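Local coordinates for uncharacterized protein MT2708 (Mycobacterium tuberculosis, PDB 2FGG) that is of unknown function but belongs to the Rv2632c-like family and folds as a three-stranded antiparallel sheet with one long helix, at residues V15-H20 / L59-A64; R25-L30 / Q36-G41. One frame throughout, in Å; residues are numbered along the deposited sequence.

Contact 1: V15-H20 / L59-A64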
# COMPACT_ATOMS: atom_id res chain seq x y z
N VAL A 15 -8.65 1.50 -0.67
CA VAL A 15 -7.84 2.65 -1.09
C VAL A 15 -8.62 3.95 -0.98
O VAL A 15 -9.75 4.05 -1.46
CB VAL A 15 -7.32 2.52 -2.55
CG1 VAL A 15 -6.35 3.65 -2.88
CG2 VAL A 15 -6.65 1.18 -2.76
N LEU A 16 -8.01 4.95 -0.34
CA LEU A 16 -8.54 6.30 -0.28
C LEU A 16 -7.58 7.24 -1.00
O LEU A 16 -6.39 7.21 -0.74
CB LEU A 16 -8.72 6.74 1.18
CG LEU A 16 -9.03 8.20 1.52
CD1 LEU A 16 -10.45 8.60 1.11
CD2 LEU A 16 -8.82 8.46 3.00
N ILE A 17 -8.10 8.06 -1.91
CA ILE A 17 -7.31 9.11 -2.57
C ILE A 17 -7.85 10.48 -2.20
O ILE A 17 -8.99 10.81 -2.53
CB ILE A 17 -7.33 8.98 -4.12
CG1 ILE A 17 -6.97 7.57 -4.58
CG2 ILE A 17 -6.38 10.00 -4.76
CD1 ILE A 17 -8.18 6.73 -4.93
N GLU A 18 -7.03 11.29 -1.53
CA GLU A 18 -7.41 12.66 -1.18
C GLU A 18 -6.52 13.63 -1.93
O GLU A 18 -5.30 13.50 -1.90
CB GLU A 18 -7.26 12.92 0.31
CG GLU A 18 -7.89 11.91 1.24
CD GLU A 18 -7.58 12.23 2.69
OE1 GLU A 18 -6.59 11.68 3.22
OE2 GLU A 18 -8.32 13.04 3.29
N GLU A 19 -7.13 14.61 -2.58
CA GLU A 19 -6.40 15.61 -3.35
C GLU A 19 -6.50 16.96 -2.64
O GLU A 19 -7.59 17.52 -2.48
CB GLU A 19 -6.96 15.68 -4.77
CG GLU A 19 -6.85 14.35 -5.53
CD GLU A 19 -8.03 14.10 -6.45
OE1 GLU A 19 -8.66 13.03 -6.31
OE2 GLU A 19 -8.32 14.96 -7.31
N HIS A 20 -5.34 17.48 -2.21
CA HIS A 20 -5.31 18.58 -1.23
C HIS A 20 -5.75 19.99 -1.71
O HIS A 20 -6.79 20.45 -1.22
CB HIS A 20 -4.00 18.59 -0.41
CG HIS A 20 -3.85 17.42 0.53
ND1 HIS A 20 -3.52 17.58 1.86
CD2 HIS A 20 -3.97 16.08 0.33
CE1 HIS A 20 -3.44 16.39 2.44
NE2 HIS A 20 -3.71 15.47 1.53
N LEU A 59 -0.44 7.82 -9.57
CA LEU A 59 0.91 7.86 -9.01
C LEU A 59 0.89 7.72 -7.49
O LEU A 59 1.75 7.05 -6.92
CB LEU A 59 1.62 9.16 -9.41
CG LEU A 59 3.06 9.39 -8.94
CD1 LEU A 59 3.95 8.17 -9.17
CD2 LEU A 59 3.66 10.61 -9.62
N ALA A 60 -0.08 8.34 -6.85
CA ALA A 60 -0.24 8.21 -5.41
C ALA A 60 -0.58 6.78 -5.05
O ALA A 60 -0.02 6.23 -4.12
CB ALA A 60 -1.30 9.14 -4.90
N ILE A 61 -1.50 6.17 -5.79
CA ILE A 61 -1.89 4.79 -5.54
C ILE A 61 -0.69 3.86 -5.72
O ILE A 61 -0.44 2.99 -4.89
CB ILE A 61 -3.04 4.32 -6.45
CG1 ILE A 61 -4.31 5.14 -6.19
CG2 ILE A 61 -3.36 2.86 -6.21
CD1 ILE A 61 -5.40 4.90 -7.21
N ALA A 62 0.06 4.06 -6.79
CA ALA A 62 1.25 3.27 -7.05
C ALA A 62 2.23 3.34 -5.87
O ALA A 62 2.75 2.32 -5.44
CB ALA A 62 1.91 3.70 -8.35
N ARG A 63 2.48 4.53 -5.36
CA ARG A 63 3.39 4.71 -4.22
C ARG A 63 2.82 4.11 -2.92
O ARG A 63 3.56 3.55 -2.12
CB ARG A 63 3.74 6.18 -4.04
CG ARG A 63 4.41 6.75 -5.27
CD ARG A 63 4.74 8.20 -5.13
NE ARG A 63 5.83 8.53 -6.04
CZ ARG A 63 6.03 9.72 -6.58
NH1 ARG A 63 5.21 10.72 -6.32
NH2 ARG A 63 7.06 9.90 -7.41
N ALA A 64 1.51 4.22 -2.74
CA ALA A 64 0.84 3.60 -1.61
C ALA A 64 0.98 2.08 -1.65
O ALA A 64 1.25 1.47 -0.63
CB ALA A 64 -0.61 4.00 -1.57
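Ile61 of the helix reaches Val15 and Ile17 of the edge strand, a small example of how one branched side chain can bridge alternate residues of a strand. At CB, Ile61 is still beyond touching distance. The next carbon makes the main contact: Ile61 CG1 lies 3.9 Å from Ile17 CG1 and 4.2 Å from Val15 CG1, so a single methylene meets both strand residues. One bond further, Ile61 CD1 sits 4.0 Å from the methyl CD1 of Ile17 and close to its CG1 as well. The extended second torsion of Ile61 (chi2 170°) carries that methyl out toward the strand. The two isoleucines approach at a slant, whereas Val15 stands roughly perpendicular to Ile61. A chi2 of 99°, away from a staggered value, sets Ile17 CD1 against Ile61 CD1. With 138 Å² buried in all, this is a modest apolar contact at the surface, made by dispersion and exclusion of water.

The backbones stay well apart, with the CA atoms of Ile17 and Ile61 separated by 7.5 Å. Helix 54-83 lies against one face of the sheet: Ala60 packs on Thr24 and Ala26 of the central strand, Leu59 and Arg63 reach Ala43 of strand 35-43, and Ile61 extends the helix's cover to strand 14-19.

Contact 2: R25-L30 / Q36-G41; sequences RAKARL and QMVGVG
Six backbone hydrogen bonds, two each for the pairs Ala26-Gly41, Ala28-Gly39 and Leu30-Met37, tie these strands into an antiparallel beta hairpin and illustrate the alternation on which such a ladder is built. The shortest belong to the last pair, where Leu30 N to Met37 O and Met37 N to Leu30 O both measure 2.7 Å. Gly39 N reaches Ala28 O at 2.9 Å, but from a position tilted 30° out of the carbonyl plane. Between these rungs come the non-hydrogen-bonded pairs Lys27-Val40 and Arg29-Val38, whose CA-H groups supply weaker contacts to the same oxygens, such as Lys27 CA to Gly39 O at 3.2 Å.

The side chains divide the two faces sharply. Ala26, Ala28, Leu30 and Met37 point to the face covered by helix 54-83, where Ala28 meets Leu65 and Met37 meets Leu68. Gly39 and Gly41 fall on this face too and add no side chain to it. On the other face the aliphatic parts of long polar residues pack on valines: Lys27 CB lies 4.0 Å from Val38 CG1. Arg29 and Gln36 run alongside each other, guanidinium and amide planes 77° apart, and meet where Arg29 CD comes 3.9 Å from Gln36 OE1, an oxygen hydrogen-bonded to Ser31 OG. Arg25 lies beside Val40, its guanidinium in a salt bridge with Glu18. With chi1 at -179°, Arg25 CG stands opposite its own N and comes within 3.4 Å of Gly41 O.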
# COMPACT_ATOMS: atom_id res chain seq x y z
N ARG A 25 -2.73 12.43 -2.10
CA ARG A 25 -2.25 11.36 -1.24
C ARG A 25 -3.17 10.15 -1.26
O ARG A 25 -4.38 10.29 -1.18
CB ARG A 25 -2.11 11.85 0.21
CG ARG A 25 -1.58 10.80 1.18
CD ARG A 25 -2.42 10.74 2.44
NE ARG A 25 -2.11 11.83 3.36
CZ ARG A 25 -2.94 12.29 4.30
NH1 ARG A 25 -4.15 11.77 4.45
NH2 ARG A 25 -2.55 13.29 5.08
N ALA A 26 -2.58 8.97 -1.36
CA ALA A 26 -3.34 7.74 -1.28
C ALA A 26 -2.93 6.91 -0.07
O ALA A 26 -1.76 6.86 0.31
CB ALA A 26 -3.20 6.93 -2.55
N LYS A 27 -3.93 6.29 0.54
CA LYS A 27 -3.74 5.34 1.61
C LYS A 27 -4.36 4.01 1.17
O LYS A 27 -5.51 3.99 0.73
CB LYS A 27 -4.39 5.85 2.89
CG LYS A 27 -3.62 6.99 3.54
CD LYS A 27 -4.37 7.60 4.71
CE LYS A 27 -3.47 8.54 5.46
NZ LYS A 27 -4.00 8.78 6.83
N ALA A 28 -3.57 2.93 1.25
CA ALA A 28 -4.04 1.57 0.96
C ALA A 28 -4.02 0.73 2.24
O ALA A 28 -2.95 0.37 2.74
CB ALA A 28 -3.21 0.93 -0.12
N ARG A 29 -5.20 0.41 2.76
CA ARG A 29 -5.34 -0.29 4.04
C ARG A 29 -5.63 -1.78 3.84
O ARG A 29 -6.56 -2.14 3.14
CB ARG A 29 -6.44 0.35 4.90
CG ARG A 29 -6.70 -0.38 6.22
CD ARG A 29 -7.88 0.20 7.00
NE ARG A 29 -9.04 0.46 6.15
CZ ARG A 29 -10.17 1.03 6.57
NH1 ARG A 29 -10.32 1.41 7.83
NH2 ARG A 29 -11.17 1.21 5.71
N LEU A 30 -4.83 -2.61 4.49
CA LEU A 30 -5.04 -4.06 4.50
C LEU A 30 -5.08 -4.57 5.94
O LEU A 30 -4.22 -4.23 6.76
CB LEU A 30 -3.92 -4.75 3.71
CG LEU A 30 -3.77 -6.28 3.77
CD1 LEU A 30 -4.99 -7.01 3.19
CD2 LEU A 30 -2.51 -6.71 3.06
N GLN A 36 -3.64 -3.74 11.27
CA GLN A 36 -4.08 -2.82 10.23
C GLN A 36 -2.83 -2.31 9.56
O GLN A 36 -2.03 -1.61 10.17
CB GLN A 36 -4.84 -1.63 10.83
CG GLN A 36 -6.04 -2.01 11.69
CD GLN A 36 -7.08 -2.80 10.92
OE1 GLN A 36 -7.36 -2.51 9.75
NE2 GLN A 36 -7.66 -3.80 11.57
N MSE A 37 -2.66 -2.67 8.30
CA MSE A 37 -1.50 -2.20 7.57
C MSE A 37 -1.92 -1.13 6.58
O MSE A 37 -2.90 -1.29 5.86
CB MSE A 37 -0.82 -3.37 6.87
CG MSE A 37 -0.37 -4.44 7.84
SE MSE A 37 0.48 -5.92 6.94
CE MSE A 37 2.13 -5.11 6.43
N VAL A 38 -1.19 -0.02 6.57
CA VAL A 38 -1.51 1.09 5.68
C VAL A 38 -0.29 1.50 4.89
O VAL A 38 0.75 1.83 5.46
CB VAL A 38 -2.06 2.32 6.44
CG1 VAL A 38 -2.59 3.36 5.47
CG2 VAL A 38 -3.16 1.91 7.40
N GLY A 39 -0.42 1.45 3.58
CA GLY A 39 0.58 1.99 2.68
C GLY A 39 0.19 3.41 2.33
O GLY A 39 -0.98 3.68 2.04
N VAL A 40 1.15 4.33 2.39
CA VAL A 40 0.87 5.73 2.12
C VAL A 40 1.70 6.20 0.93
O VAL A 40 2.90 5.95 0.88
CB VAL A 40 1.14 6.62 3.36
CG1 VAL A 40 0.51 7.99 3.18
CG2 VAL A 40 0.57 5.96 4.62
N GLY A 41 1.03 6.84 -0.02
CA GLY A 41 1.68 7.38 -1.22
C GLY A 41 1.31 8.83 -1.50
O GLY A 41 0.18 9.24 -1.27

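How the contacts relate
Contacts 1 and 2 share one antiparallel sheet, and their centres are about 8 Å apart. Strand 24-32 is the central strand: strand 35-43 of contact 2 pairs along one of its edges, and strand 14-19 of contact 1 pairs with the other through a probable hydrogen bond from Leu16 N to Lys27 O, 2.9 Å long. The salt bridge from Glu18 OE1 to Arg25 NH1, 2.7 Å, reinforces that junction. The helix of contact 1 also presses on the hairpin, with Ala64 CB lying 3.6 Å from Ala26 O. Sequence separation differs greatly: contact 2 joins the consecutive strands of one hairpin, with five residues between its segments, whereas contact 1 joins segments whose closest ends are 39 residues apart.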